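Local coordinates for protein succinylglutamate desuccinylase (Chromobacterium violaceum, PDB 1YW4) that probably hydrolyses N-succinylglutamate to succinate and glutamate, a zinc-dependent reaction that ends the AST pathway of arginine degradation, at residues N90-A93 with I94-G97; S199-T202 with S203-E207. All coordinates share one frame; numbering follows the deposited sequence.

Interaction 1. Residues N90-A93 with I94-G97; sequences NLDA and IRQG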
ATOM      1  N   ASN A  90     -29.255  15.628 -11.308  1.00 12.68           N
ATOM      2  CA  ASN A  90     -29.269  17.066 -11.489  1.00 14.94           C
ATOM      3  C   ASN A  90     -30.126  17.396 -12.701  1.00 14.89           C
ATOM      4  O   ASN A  90     -29.608  17.578 -13.798  1.00 16.93           O
ATOM      5  CB  ASN A  90     -27.839  17.579 -11.686  1.00 15.60           C
ATOM      6  CG  ASN A  90     -27.719  19.058 -11.415  1.00 14.02           C
ATOM      7  OD1 ASN A  90     -28.680  19.803 -11.586  1.00 16.89           O
ATOM      8  ND2 ASN A  90     -26.535  19.494 -10.997  1.00 14.42           N
ATOM      9  N   LEU A  91     -31.439  17.485 -12.500  1.00 17.95           N
ATOM     10  CA  LEU A  91     -32.365  17.759 -13.601  1.00 19.44           C
ATOM     11  C   LEU A  91     -32.091  19.025 -14.396  1.00 18.89           C
ATOM     12  O   LEU A  91     -32.084  19.000 -15.631  1.00 15.77           O
ATOM     13  CB  LEU A  91     -33.805  17.799 -13.089  1.00 20.93           C
ATOM     14  CG  LEU A  91     -34.450  16.454 -12.743  1.00 22.87           C
ATOM     15  CD1 LEU A  91     -35.780  16.712 -12.028  1.00 21.07           C
ATOM     16  CD2 LEU A  91     -34.667  15.630 -14.011  1.00 21.11           C
ATOM     17  N   ASP A  92     -31.886  20.134 -13.694  1.00 19.86           N
ATOM     18  CA  ASP A  92     -31.611  21.406 -14.350  1.00 21.36           C
ATOM     19  C   ASP A  92     -30.364  21.315 -15.215  1.00 19.07           C
ATOM     20  O   ASP A  92     -30.355  21.781 -16.360  1.00 19.73           O
ATOM     21  CB  ASP A  92     -31.449  22.506 -13.300  1.00 27.49           C
ATOM     22  CG  ASP A  92     -32.770  22.895 -12.667  1.00 34.53           C
ATOM     23  OD1 ASP A  92     -33.475  23.749 -13.251  1.00 37.46           O
ATOM     24  OD2 ASP A  92     -33.113  22.339 -11.597  1.00 38.38           O
ATOM     25  N   ALA A  93     -29.316  20.698 -14.673  1.00 16.22           N
ATOM     26  CA  ALA A  93     -28.071  20.544 -15.413  1.00 13.83           C
ATOM     27  C   ALA A  93     -28.283  19.642 -16.626  1.00 12.32           C
ATOM     28  O   ALA A  93     -27.724  19.881 -17.698  1.00 13.31           O
ATOM     29  CB  ALA A  93     -26.973  19.966 -14.506  1.00 10.04           C
ATOM     30  N   ILE A  94     -29.083  18.596 -16.462  1.00 11.91           N
ATOM     31  CA  ILE A  94     -29.349  17.698 -17.585  1.00 10.46           C
ATOM     32  C   ILE A  94     -30.098  18.465 -18.672  1.00 12.70           C
ATOM     33  O   ILE A  94     -29.708  18.450 -19.837  1.00 14.12           O
ATOM     34  CB  ILE A  94     -30.184  16.472 -17.143  1.00  8.62           C
ATOM     35  CG1 ILE A  94     -29.348  15.611 -16.182  1.00 10.12           C
ATOM     36  CG2 ILE A  94     -30.618  15.644 -18.373  1.00 10.01           C
ATOM     37  CD1 ILE A  94     -30.101  14.423 -15.563  1.00 10.51           C
ATOM     38  N   ARG A  95     -31.164  19.151 -18.287  1.00 15.26           N
ATOM     39  CA  ARG A  95     -31.939  19.914 -19.247  1.00 19.10           C
ATOM     40  C   ARG A  95     -31.060  20.962 -19.972  1.00 21.07           C
ATOM     41  O   ARG A  95     -31.258  21.219 -21.160  1.00 19.53           O
ATOM     42  CB  ARG A  95     -33.125  20.561 -18.528  1.00 22.33           C
ATOM     43  CG  ARG A  95     -34.005  21.451 -19.388  1.00 28.00           C
ATOM     44  CD  ARG A  95     -35.319  21.771 -18.671  1.00 30.44           C
ATOM     45  NE  ARG A  95     -35.138  21.928 -17.231  1.00 33.95           N
ATOM     46  CZ  ARG A  95     -35.658  21.114 -16.314  1.00 35.25           C
ATOM     47  NH1 ARG A  95     -36.398  20.079 -16.681  1.00 33.18           N
ATOM     48  NH2 ARG A  95     -35.434  21.331 -15.026  1.00 35.04           N
ATOM     49  N   GLN A  96     -30.069  21.523 -19.276  1.00 22.06           N
ATOM     50  CA  GLN A  96     -29.179  22.530 -19.876  1.00 24.08           C
ATOM     51  C   GLN A  96     -27.939  21.952 -20.571  1.00 23.08           C
ATOM     52  O   GLN A  96     -27.252  22.652 -21.321  1.00 21.77           O
ATOM     53  CB  GLN A  96     -28.715  23.543 -18.819  1.00 25.52           C
ATOM     54  CG  GLN A  96     -29.834  24.334 -18.166  1.00 30.03           C
ATOM     55  CD  GLN A  96     -30.591  25.201 -19.154  1.00 34.61           C
ATOM     56  OE1 GLN A  96     -30.016  26.096 -19.783  1.00 36.83           O
ATOM     57  NE2 GLN A  96     -31.891  24.941 -19.296  1.00 36.60           N
ATOM     58  N   GLY A  97     -27.654  20.679 -20.322  1.00 21.58           N
ATOM     59  CA  GLY A  97     -26.496  20.047 -20.925  1.00 20.11           C
ATOM     60  C   GLY A  97     -25.178  20.467 -20.293  1.00 19.77           C
ATOM     61  O   GLY A  97     -24.119  20.386 -20.924  1.00 18.74           O
TER
HETATM   62  O   HOH W   1     -33.231  23.649 -16.057  1.00 35.73           O

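Interaction 2. Residues S199-T202 with S203-E207; sequences SYFT and SQYCE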
ATOM      1  N   SER A 199     -21.884   8.315  -3.724  1.00 11.33           N
ATOM      2  CA  SER A 199     -21.538   6.937  -3.377  1.00 11.15           C
ATOM      3  C   SER A 199     -20.965   6.818  -1.958  1.00 12.00           C
ATOM      4  O   SER A 199     -21.108   5.780  -1.308  1.00 10.47           O
ATOM      5  CB  SER A 199     -20.560   6.333  -4.398  1.00 10.16           C
ATOM      6  OG  SER A 199     -19.298   6.961  -4.352  1.00 14.14           O
ATOM      7  N   TYR A 200     -20.305   7.864  -1.475  1.00 13.00           N
ATOM      8  CA  TYR A 200     -19.777   7.819  -0.119  1.00 16.00           C
ATOM      9  C   TYR A 200     -20.969   7.897   0.840  1.00 15.07           C
ATOM     10  O   TYR A 200     -21.066   7.115   1.787  1.00 15.19           O
ATOM     11  CB  TYR A 200     -18.837   8.996   0.151  1.00 17.66           C
ATOM     12  CG  TYR A 200     -18.358   9.019   1.582  1.00 19.56           C
ATOM     13  CD1 TYR A 200     -17.515   8.024   2.061  1.00 21.43           C
ATOM     14  CD2 TYR A 200     -18.803   9.995   2.473  1.00 21.88           C
ATOM     15  CE1 TYR A 200     -17.130   7.991   3.390  1.00 22.81           C
ATOM     16  CE2 TYR A 200     -18.427   9.976   3.805  1.00 22.40           C
ATOM     17  CZ  TYR A 200     -17.590   8.969   4.256  1.00 24.46           C
ATOM     18  OH  TYR A 200     -17.209   8.927   5.572  1.00 24.74           O
ATOM     19  N   PHE A 201     -21.876   8.840   0.579  1.00 16.12           N
ATOM     20  CA  PHE A 201     -23.059   9.019   1.422  1.00 15.41           C
ATOM     21  C   PHE A 201     -23.843   7.726   1.607  1.00 14.49           C
ATOM     22  O   PHE A 201     -24.152   7.341   2.737  1.00 15.44           O
ATOM     23  CB  PHE A 201     -24.002  10.084   0.840  1.00 14.89           C
ATOM     24  CG  PHE A 201     -25.322  10.174   1.566  1.00 17.73           C
ATOM     25  CD1 PHE A 201     -25.399  10.754   2.836  1.00 16.26           C
ATOM     26  CD2 PHE A 201     -26.470   9.597   1.024  1.00 14.65           C
ATOM     27  CE1 PHE A 201     -26.596  10.751   3.557  1.00 18.35           C
ATOM     28  CE2 PHE A 201     -27.674   9.588   1.737  1.00 16.30           C
ATOM     29  CZ  PHE A 201     -27.736  10.164   3.006  1.00 17.37           C
ATOM     30  N   THR A 202     -24.167   7.044   0.511  1.00 13.75           N
ATOM     31  CA  THR A 202     -24.942   5.807   0.629  1.00 12.60           C
ATOM     32  C   THR A 202     -24.143   4.694   1.302  1.00 13.75           C
ATOM     33  O   THR A 202     -24.673   3.944   2.129  1.00 12.74           O
ATOM     34  CB  THR A 202     -25.479   5.326  -0.747  1.00 11.73           C
ATOM     35  OG1 THR A 202     -24.400   5.181  -1.673  1.00 14.32           O
ATOM     36  CG2 THR A 202     -26.489   6.331  -1.299  1.00 12.31           C
ATOM     37  N   SER A 203     -22.863   4.600   0.970  1.00 14.34           N
ATOM     38  CA  SER A 203     -22.022   3.575   1.579  1.00 17.36           C
ATOM     39  C   SER A 203     -21.909   3.763   3.096  1.00 17.83           C
ATOM     40  O   SER A 203     -22.025   2.803   3.852  1.00 17.54           O
ATOM     41  CB  SER A 203     -20.623   3.598   0.962  1.00 18.17           C
ATOM     42  OG  SER A 203     -19.761   2.705   1.635  1.00 20.43           O
ATOM     43  N   GLN A 204     -21.697   5.001   3.534  1.00 19.62           N
ATOM     44  CA  GLN A 204     -21.535   5.283   4.952  1.00 22.04           C
ATOM     45  C   GLN A 204     -22.836   5.475   5.736  1.00 21.84           C
ATOM     46  O   GLN A 204     -23.059   4.819   6.753  1.00 21.08           O
ATOM     47  CB  GLN A 204     -20.656   6.521   5.130  1.00 25.45           C
ATOM     48  CG  GLN A 204     -20.053   6.671   6.521  1.00 30.68           C
ATOM     49  CD  GLN A 204     -19.279   5.435   6.959  1.00 33.60           C
ATOM     50  OE1 GLN A 204     -18.477   4.889   6.200  1.00 36.83           O
ATOM     51  NE2 GLN A 204     -19.513   4.995   8.192  1.00 35.63           N
ATOM     52  N   TYR A 205     -23.684   6.379   5.262  1.00 21.88           N
ATOM     53  CA  TYR A 205     -24.943   6.678   5.928  1.00 21.35           C
ATOM     54  C   TYR A 205     -25.963   5.560   5.791  1.00 22.46           C
ATOM     55  O   TYR A 205     -26.646   5.225   6.754  1.00 24.99           O
ATOM     56  CB  TYR A 205     -25.525   7.973   5.371  1.00 20.67           C
ATOM     57  CG  TYR A 205     -26.649   8.559   6.191  1.00 20.76           C
ATOM     58  CD1 TYR A 205     -27.983   8.236   5.932  1.00 22.23           C
ATOM     59  CD2 TYR A 205     -26.378   9.462   7.217  1.00 23.85           C
ATOM     60  CE1 TYR A 205     -29.022   8.810   6.679  1.00 23.73           C
ATOM     61  CE2 TYR A 205     -27.399  10.037   7.967  1.00 23.44           C
ATOM     62  CZ  TYR A 205     -28.716   9.710   7.692  1.00 24.11           C
ATOM     63  OH  TYR A 205     -29.723  10.314   8.414  1.00 27.15           O
ATOM     64  N   CYS A 206     -26.065   4.978   4.604  1.00 21.77           N
ATOM     65  CA  CYS A 206     -27.031   3.915   4.373  1.00 22.92           C
ATOM     66  C   CYS A 206     -26.343   2.566   4.444  1.00 24.71           C
ATOM     67  O   CYS A 206     -26.979   1.527   4.274  1.00 25.11           O
ATOM     68  CB  CYS A 206     -27.680   4.087   2.999  1.00 21.75           C
ATOM     69  SG  CYS A 206     -28.362   5.731   2.709  1.00 20.18           S
ATOM     70  N   GLU A 207     -25.042   2.605   4.715  1.00 24.74           N
ATOM     71  CA  GLU A 207     -24.199   1.422   4.798  1.00 27.39           C
ATOM     72  C   GLU A 207     -24.505   0.426   3.686  1.00 26.61           C
ATOM     73  O   GLU A 207     -24.723  -0.756   3.928  1.00 28.65           O
ATOM     74  CB  GLU A 207     -24.302   0.756   6.187  1.00 30.69           C
ATOM     75  CG  GLU A 207     -25.675   0.279   6.595  1.00 35.49           C
ATOM     76  CD  GLU A 207     -25.706  -0.291   8.012  1.00 37.95           C
ATOM     77  OE1 GLU A 207     -26.740  -0.882   8.385  1.00 38.97           O
ATOM     78  OE2 GLU A 207     -24.703  -0.145   8.748  1.00 39.55           O
TER

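Interaction 1. Residues N90-A93 with I94-G97
Asp92 and Arg95 run side by side along the outer face of helix 91-96, and their charged ends meet in a long salt bridge, OD1 of Asp92 lying 3.6 Å from NH2 of Arg95. The carboxylate oxygen comes in at the guanidinium edge, near its plane, yet the two flat groups stand almost perpendicular, 86° apart. Arg95 leaves the helix with CG anti to its own N (chi1 177°) and then bends at chi3 (36°), which swings the guanidinium back over the Leu91 carbonyl. One water ties the pair together: it donates to Asp92 OD1 at 2.8 Å and accepts from Arg95 NE at 2.8 Å. The short helix is capped at both ends. Asn90 is its N-cap, OD1 accepting from Ala93 N at 3.3 Å with the donor well above the carbonyl plane, while ND2 is held by Glu121. At the other end Gly97, with positive phi, closes a Schellman motif: its N bonds to Ile94 O at 3.1 Å and weakly to Ala93 O. On the buried side, CG1 of Ile94 packs 3.1 Å from Asn90 O, the oxygen that takes the Ile94 N-H, and the side chain reaches Leu12 and Phe221.

Interaction 2. Residues S199-T202 with S203-E207
Phe201 O accepts from Tyr205 N at 2.7 Å, while Tyr205 CB also crowds this oxygen. The bond belongs to the last turn of helix 198-205, a short helix of the catalytic domain lying between strand 209-215 and helix 120-137. The same i to i+4 spacing brings two aromatic side chains together. Phe201 and Tyr205 both carry CG anti to the backbone N, and they point the same way. Their planes are only 19° apart, but the rings, with centroids 4.9 Å apart, are displaced along each other until little of either faces the other. What sits over the Phe201 face is instead Tyr205 CB, a CH-pi contact, and Phe201 CE1 in turn lies over the Tyr205 ring, 3.4 Å from Tyr205 CG. This pair turns toward helix 120-137, where Phe201 meets Glu129 and Tyr205 meets Ala133.

One residue back, the pattern repeats with the methylene stem of a glutamine as partner. Gln204 CB lies over one face of the Tyr200 ring, nearer the ring's edge than its middle and 4.3 Å from its centroid. The amide plane of Gln204 stands 33° from that of the ring. The phenol oxygen of Tyr200 is hydrogen-bonded to His167. On the strand side, Ser199 OG pairs with Thr212 OG1, and Ser203 packs on Ala210. At the C-terminal end Cys206 N bonds weakly to Thr202 O, and Cys206 SG approaches the Phe201 ring obliquely, 4.0 Å from Phe201 CE2.

Overall arrangement
Both contacts are turns of short helices in the zinc-binding catalytic domain, and interaction 1 is complete before interaction 2 begins. Helix 91-96 follows strand 83-88, and helix 198-205 precedes strand 209-215, which carries the predicted active-site residue Glu214. Their centres are about 24 Å apart and their nearest atoms about 13 Å, so the two never touch. Helix 120-137 has a link to each: Glu121 holds Asn90, and Ala133 and Phe136 pack against residues 205-206. The Asn90 side chain lies about 10 Å and that of Ser199 about 11 Å from the zinc ion, near the ligands His56 and His149 respectively, so the helices probably approach the metal site from different directions, each by its N-terminal end.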